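Local structure of transcriptional regulator (Rhodococcus jostii, 5CYV) at residues S67-V70 against G71-E75; E122-P125 against D126-N130. The protein binds p-coumaroyl-CoA and, as a MarR-family regulator, probably binds DNA to control transcription of p-hydroxycinnamate metabolism genes. All blocks are in the same frame, centred on the assembly; numbering follows the deposited sequence. Where two conformers were deposited one is given.

Overall arrangement
The chain runs from helix 11-30 through helices 37-47 and 55-62 before reaching contact 1. There residues 67-70 lead out of a short loop into helix 70-78, which is followed by the two antiparallel strands 82-87 and 94-98. Helix 100-121 then spans the way to contact 2, where residues 122-125 turn into helix 126-140. Both contacts are local helix starts. They come in series and neither nests in nor crosses the other. The centres of contact 1 and contact 2 lie about 34 Å apart, on opposite sides of the chain's centre. Contact 1 ties the start of helix 70-78 to helices 37-47 and 55-62 and to strand 82-87, whereas contact 2 packs on the second subunit.

Contact 1. Residues S67-V70 against G71-E75; sequences SQIV and GLVDE
Val70 O accepts the N-H of Asp74 at an N to O distance of 2.9 Å. Arg84, outside the two segments, adds a weak bond to this oxygen. Arg84 NH1 also forms a salt bridge with Asp74 OD1, so this arginine probably helps to fix the carboxylate. The Asp74 side chain runs alongside that of Val70, with OD2 4.0 Å from Val70 CG1. One residue earlier, Val73 N gives a nearly straight bond of 3.0 Å to Ile69 O. Ile69 CG2 stands anti to the backbone N (chi1 -60° for CG1) and meets Val73 CG2 at 3.9 Å. Ile69 CD1 reaches Leu72 CD1 at 4.1 Å. Leu72 also leans over the backbone, its CG 3.8 Å from Gln68 O. With an alanine in place of this leucine, Ile69 CD1 would probably lose its neighbour and a gap would open against Arg38 and Val42 of helix 37-47. A water bridges Ser67 O and Gly71 N, 2.8 Å from the latter. In one of its two conformers, Gln68 OE1 is hydrogen-bonded to Arg38, a residue of the p-coumaroyl-CoA pocket. This is the first turn of helix 70-78, which follows helix 55-62 in the helix-turn-helix region of the MarR fold and is consistent with its recognition helix.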
ATOM      1  N   SER B  67      16.742 -11.479   1.934  1.00 27.52           N
ATOM      2  CA  SER B  67      16.530 -12.764   1.264  1.00 24.66           C
ATOM      3  C   SER B  67      15.442 -12.649   0.211  1.00 25.63           C
ATOM      4  O   SER B  67      15.388 -13.451  -0.737  1.00 24.99           O
ATOM      5  CB  SER B  67      16.127 -13.832   2.291  1.00 24.92           C
ATOM      6  OG  SER B  67      14.891 -13.522   2.906  1.00 27.98           O
ATOM      7  N   GLN B  68      14.570 -11.667   0.366  1.00 21.85           N
ATOM      8  CA  GLN B  68      13.434 -11.522  -0.575  0.63 22.41           C
ATOM      9  C   GLN B  68      13.852 -10.786  -1.829  1.00 21.90           C
ATOM     10  O   GLN B  68      13.139 -10.753  -2.801  1.00 20.37           O
ATOM     11  CB  GLN B  68      12.231 -10.827   0.099  0.63 22.50           C
ATOM     12  CG  GLN B  68      11.666 -11.711   1.205  0.63 21.06           C
ATOM     13  CD  GLN B  68      10.144 -11.538   1.474  0.63 27.04           C
ATOM     14  OE1 GLN B  68       9.409 -10.909   0.717  0.63 20.82           O
ATOM     15  NE2 GLN B  68       9.703 -12.099   2.596  0.63 26.85           N
ATOM     16  N   ILE B  69      15.055 -10.216  -1.823  1.00 20.75           N
ATOM     17  CA  ILE B  69      15.510  -9.441  -2.959  1.00 22.13           C
ATOM     18  C   ILE B  69      16.286 -10.333  -3.938  1.00 21.58           C
ATOM     19  O   ILE B  69      16.301 -10.014  -5.146  1.00 19.06           O
ATOM     20  CB  ILE B  69      16.479  -8.254  -2.469  1.00 19.11           C
ATOM     21  CG1 ILE B  69      15.734  -7.328  -1.502  1.00 22.83           C
ATOM     22  CG2 ILE B  69      17.102  -7.422  -3.601  1.00 21.21           C
ATOM     23  CD1 ILE B  69      14.452  -6.788  -2.078  1.00 22.10           C
ATOM     24  N   VAL B  70      16.831 -11.458  -3.452  1.00 22.47           N
ATOM     25  CA  VAL B  70      17.696 -12.280  -4.293  1.00 23.00           C
ATOM     26  C   VAL B  70      16.991 -12.716  -5.582  1.00 19.47           C
ATOM     27  O   VAL B  70      17.567 -12.594  -6.671  1.00 22.57           O
ATOM     28  CB  VAL B  70      18.160 -13.495  -3.522  1.00 29.55           C
ATOM     29  CG1 VAL B  70      19.003 -14.410  -4.412  1.00 31.26           C
ATOM     30  CG2 VAL B  70      18.957 -13.046  -2.308  1.00 32.18           C
ATOM     31  N   GLY B  71      15.746 -13.195  -5.460  1.00 22.07           N
ATOM     32  CA  GLY B  71      15.023 -13.660  -6.638  1.00 22.63           C
ATOM     33  C   GLY B  71      14.620 -12.589  -7.624  1.00 21.97           C
ATOM     34  O   GLY B  71      14.499 -12.831  -8.818  1.00 22.73           O
ATOM     35  N   LEU B  72      14.394 -11.364  -7.125  1.00 21.74           N
ATOM     36  CA  LEU B  72      14.136 -10.233  -7.985  1.00 19.94           C
ATOM     37  C   LEU B  72      15.367  -9.889  -8.813  1.00 19.58           C
ATOM     38  O   LEU B  72      15.253  -9.637 -10.010  1.00 18.92           O
ATOM     39  CB  LEU B  72      13.776  -9.004  -7.155  1.00 17.70           C
ATOM     40  CG  LEU B  72      12.585  -9.202  -6.228  1.00 18.48           C
ATOM     41  CD1 LEU B  72      12.411  -8.027  -5.372  1.00 20.71           C
ATOM     42  CD2 LEU B  72      11.284  -9.391  -7.075  1.00 20.14           C
ATOM     43  N   VAL B  73      16.526  -9.895  -8.147  1.00 18.11           N
ATOM     44  CA  VAL B  73      17.789  -9.699  -8.875  1.00 18.10           C
ATOM     45  C   VAL B  73      18.002 -10.836  -9.859  1.00 20.24           C
ATOM     46  O   VAL B  73      18.419 -10.564 -11.014  1.00 22.48           O
ATOM     47  CB  VAL B  73      18.972  -9.538  -7.910  1.00 19.22           C
ATOM     48  CG1 VAL B  73      20.303  -9.462  -8.689  1.00 21.25           C
ATOM     49  CG2 VAL B  73      18.729  -8.278  -7.012  1.00 19.09           C
ATOM     50  N   ASP B  74      17.673 -12.091  -9.483  1.00 22.42           N
ATOM     51  CA  ASP B  74      17.840 -13.192 -10.432  1.00 22.15           C
ATOM     52  C   ASP B  74      16.994 -12.945 -11.682  1.00 24.87           C
ATOM     53  O   ASP B  74      17.413 -13.241 -12.801  1.00 23.26           O
ATOM     54  CB  ASP B  74      17.422 -14.536  -9.803  1.00 22.90           C
ATOM     55  CG  ASP B  74      18.367 -15.039  -8.704  1.00 34.74           C
ATOM     56  OD1 ASP B  74      19.516 -14.567  -8.569  1.00 34.26           O
ATOM     57  OD2 ASP B  74      17.917 -15.989  -7.979  1.00 42.31           O
ATOM     58  N   GLU B  75      15.755 -12.491 -11.476  1.00 20.89           N
ATOM     59  CA  GLU B  75      14.858 -12.225 -12.594  1.00 20.85           C
ATOM     60  C   GLU B  75      15.443 -11.149 -13.510  1.00 21.41           C
ATOM     61  O   GLU B  75      15.458 -11.306 -14.739  1.00 22.58           O
ATOM     62  CB  GLU B  75      13.473 -11.821 -12.064  1.00 23.37           C
ATOM     63  CG  GLU B  75      12.534 -11.390 -13.140  1.00 26.96           C
ATOM     64  CD  GLU B  75      11.130 -11.055 -12.652  1.00 30.29           C
ATOM     65  OE1 GLU B  75      10.366 -10.536 -13.483  1.00 36.78           O
ATOM     66  OE2 GLU B  75      10.795 -11.245 -11.460  1.00 31.26           O
TER
HETATM   67  O   HOH W   1      14.381 -14.072  -3.140  1.00 25.90           O

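Contact 2. Residues E122-P125 against D126-N130; sequences EGIP and DTVVN
Ile124 has CG2 anti to the backbone N (chi1 -54°, measured to CG1), and this methyl faces Val128 and Val129. Val128 in turn places CG1 anti to its own N (chi1 176°), where it meets Ile124 CG2. The setting is the N-terminal start of helix 126-140, with Pro125 at the N-cap position after a short loop from helix 100-121. The methyl group Ile124 CG2 carries most of the apolar contact. Ile124 CG2 lies 3.6 Å from Val128 CG1. Val129 CG2 is almost as near to Ile124 CG2, at 3.7 Å. The isoleucine crosses both valines at about a right angle. Pro125 adds a looser touch, its ring CB 4.1 Å from Val128 CG2. Proline has no side-chain acceptor to cap the helix. Its carbonyl accepts the first i+4 bond, as that of any N-cap residue can. Pro125 O takes this nearly straight bond of 3.0 Å from Val129 N. Val128 N bonds only weakly to the same oxygen, at an angle of 121°. The second subunit covers part of this surface: its Ile139 packs on Ile124 and its Thr135 on Val128. The contact thus joins the start of a helix to the dimer interface. The next bond along the helix runs from Asn130 N to Asp126 O, 2.9 Å.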
ATOM      1  N   GLU B 122      -1.699  14.301  -9.766  1.00 25.89           N
ATOM      2  CA  GLU B 122      -1.455  15.547 -10.489  1.00 28.31           C
ATOM      3  C   GLU B 122      -2.302  16.693  -9.943  1.00 27.97           C
ATOM      4  O   GLU B 122      -1.834  17.829  -9.863  1.00 34.60           O
ATOM      5  CB  GLU B 122      -1.703  15.349 -11.984  1.00 29.10           C
ATOM      6  CG  GLU B 122      -1.275  16.571 -12.843  1.00 33.98           C
ATOM      7  CD  GLU B 122      -2.338  17.643 -12.942  1.00 40.16           C
ATOM      8  OE1 GLU B 122      -3.509  17.360 -12.599  1.00 36.06           O
ATOM      9  OE2 GLU B 122      -2.008  18.772 -13.399  1.00 39.12           O
ATOM     10  N   GLY B 123      -3.542  16.405  -9.577  1.00 27.14           N
ATOM     11  CA  GLY B 123      -4.450  17.459  -9.156  1.00 33.41           C
ATOM     12  C   GLY B 123      -4.311  17.920  -7.722  1.00 40.71           C
ATOM     13  O   GLY B 123      -5.032  18.809  -7.287  1.00 36.78           O
ATOM     14  N   ILE B 124      -3.386  17.341  -6.993  1.00 27.82           N
ATOM     15  CA  ILE B 124      -3.255  17.729  -5.577  1.00 28.34           C
ATOM     16  C   ILE B 124      -2.335  18.950  -5.448  1.00 23.58           C
ATOM     17  O   ILE B 124      -1.292  18.980  -6.069  1.00 27.25           O
ATOM     18  CB  ILE B 124      -2.691  16.566  -4.748  1.00 26.97           C
ATOM     19  CG1 ILE B 124      -3.525  15.292  -4.928  1.00 28.10           C
ATOM     20  CG2 ILE B 124      -2.690  16.924  -3.229  1.00 25.73           C
ATOM     21  CD1 ILE B 124      -2.880  14.073  -4.264  1.00 30.00           C
ATOM     22  N   PRO B 125      -2.710  19.928  -4.601  1.00 26.90           N
ATOM     23  CA  PRO B 125      -1.814  21.089  -4.464  1.00 24.93           C
ATOM     24  C   PRO B 125      -0.410  20.673  -4.021  1.00 25.52           C
ATOM     25  O   PRO B 125      -0.278  19.767  -3.170  1.00 23.75           O
ATOM     26  CB  PRO B 125      -2.495  21.928  -3.379  1.00 24.63           C
ATOM     27  CG  PRO B 125      -3.969  21.579  -3.484  1.00 28.24           C
ATOM     28  CD  PRO B 125      -3.925  20.064  -3.780  1.00 24.95           C
ATOM     29  N   ASP B 126       0.613  21.374  -4.538  1.00 26.04           N
ATOM     30  CA  ASP B 126       2.001  20.989  -4.287  1.00 23.65           C
ATOM     31  C   ASP B 126       2.268  21.019  -2.786  1.00 24.76           C
ATOM     32  O   ASP B 126       2.972  20.152  -2.274  1.00 23.68           O
ATOM     33  CB  ASP B 126       3.012  21.936  -4.960  1.00 31.50           C
ATOM     34  CG  ASP B 126       3.038  21.808  -6.468  1.00 52.29           C
ATOM     35  OD1 ASP B 126       2.675  20.726  -6.982  1.00 38.57           O
ATOM     36  OD2 ASP B 126       3.427  22.815  -7.116  1.00 54.46           O
ATOM     37  N   THR B 127       1.715  21.995  -2.085  1.00 23.24           N
ATOM     38  CA  THR B 127       2.022  22.080  -0.665  1.00 22.29           C
ATOM     39  C   THR B 127       1.439  20.912   0.147  1.00 21.22           C
ATOM     40  O   THR B 127       1.975  20.464   1.179  1.00 22.64           O
ATOM     41  CB  THR B 127       1.545  23.442  -0.112  1.00 25.26           C
ATOM     42  OG1 THR B 127       2.200  23.674   1.131  1.00 32.36           O
ATOM     43  CG2 THR B 127       0.019  23.518   0.082  1.00 24.39           C
ATOM     44  N   VAL B 128       0.316  20.389  -0.328  1.00 21.18           N
ATOM     45  CA  VAL B 128      -0.282  19.186   0.244  1.00 20.24           C
ATOM     46  C   VAL B 128       0.510  17.923  -0.053  1.00 23.36           C
ATOM     47  O   VAL B 128       0.705  17.095   0.855  1.00 23.61           O
ATOM     48  CB  VAL B 128      -1.738  19.068  -0.244  1.00 22.24           C
ATOM     49  CG1 VAL B 128      -2.391  17.781   0.251  1.00 22.16           C
ATOM     50  CG2 VAL B 128      -2.528  20.229   0.304  1.00 22.45           C
ATOM     51  N   VAL B 129       0.934  17.767  -1.305  1.00 22.92           N
ATOM     52  CA  VAL B 129       1.815  16.646  -1.673  1.00 21.92           C
ATOM     53  C   VAL B 129       3.090  16.680  -0.876  1.00 23.68           C
ATOM     54  O   VAL B 129       3.559  15.638  -0.417  1.00 23.31           O
ATOM     55  CB  VAL B 129       2.174  16.694  -3.148  1.00 22.99           C
ATOM     56  CG1 VAL B 129       3.163  15.525  -3.485  1.00 28.01           C
ATOM     57  CG2 VAL B 129       0.873  16.547  -3.938  1.00 28.62           C
ATOM     58  N   ASN B 130       3.680  17.854  -0.727  1.00 21.10           N
ATOM     59  CA  ASN B 130       4.947  17.944  -0.069  1.00 20.77           C
ATOM     60  C   ASN B 130       4.789  17.489   1.373  1.00 22.82           C
ATOM     61  O   ASN B 130       5.672  16.841   1.954  1.00 22.81           O
ATOM     62  CB  ASN B 130       5.499  19.366  -0.092  1.00 24.21           C
ATOM     63  CG  ASN B 130       5.981  19.798  -1.488  1.00 28.08           C
ATOM     64  OD1 ASN B 130       6.189  18.940  -2.354  1.00 27.98           O
ATOM     65  ND2 ASN B 130       6.118  21.117  -1.719  1.00 25.88           N
TER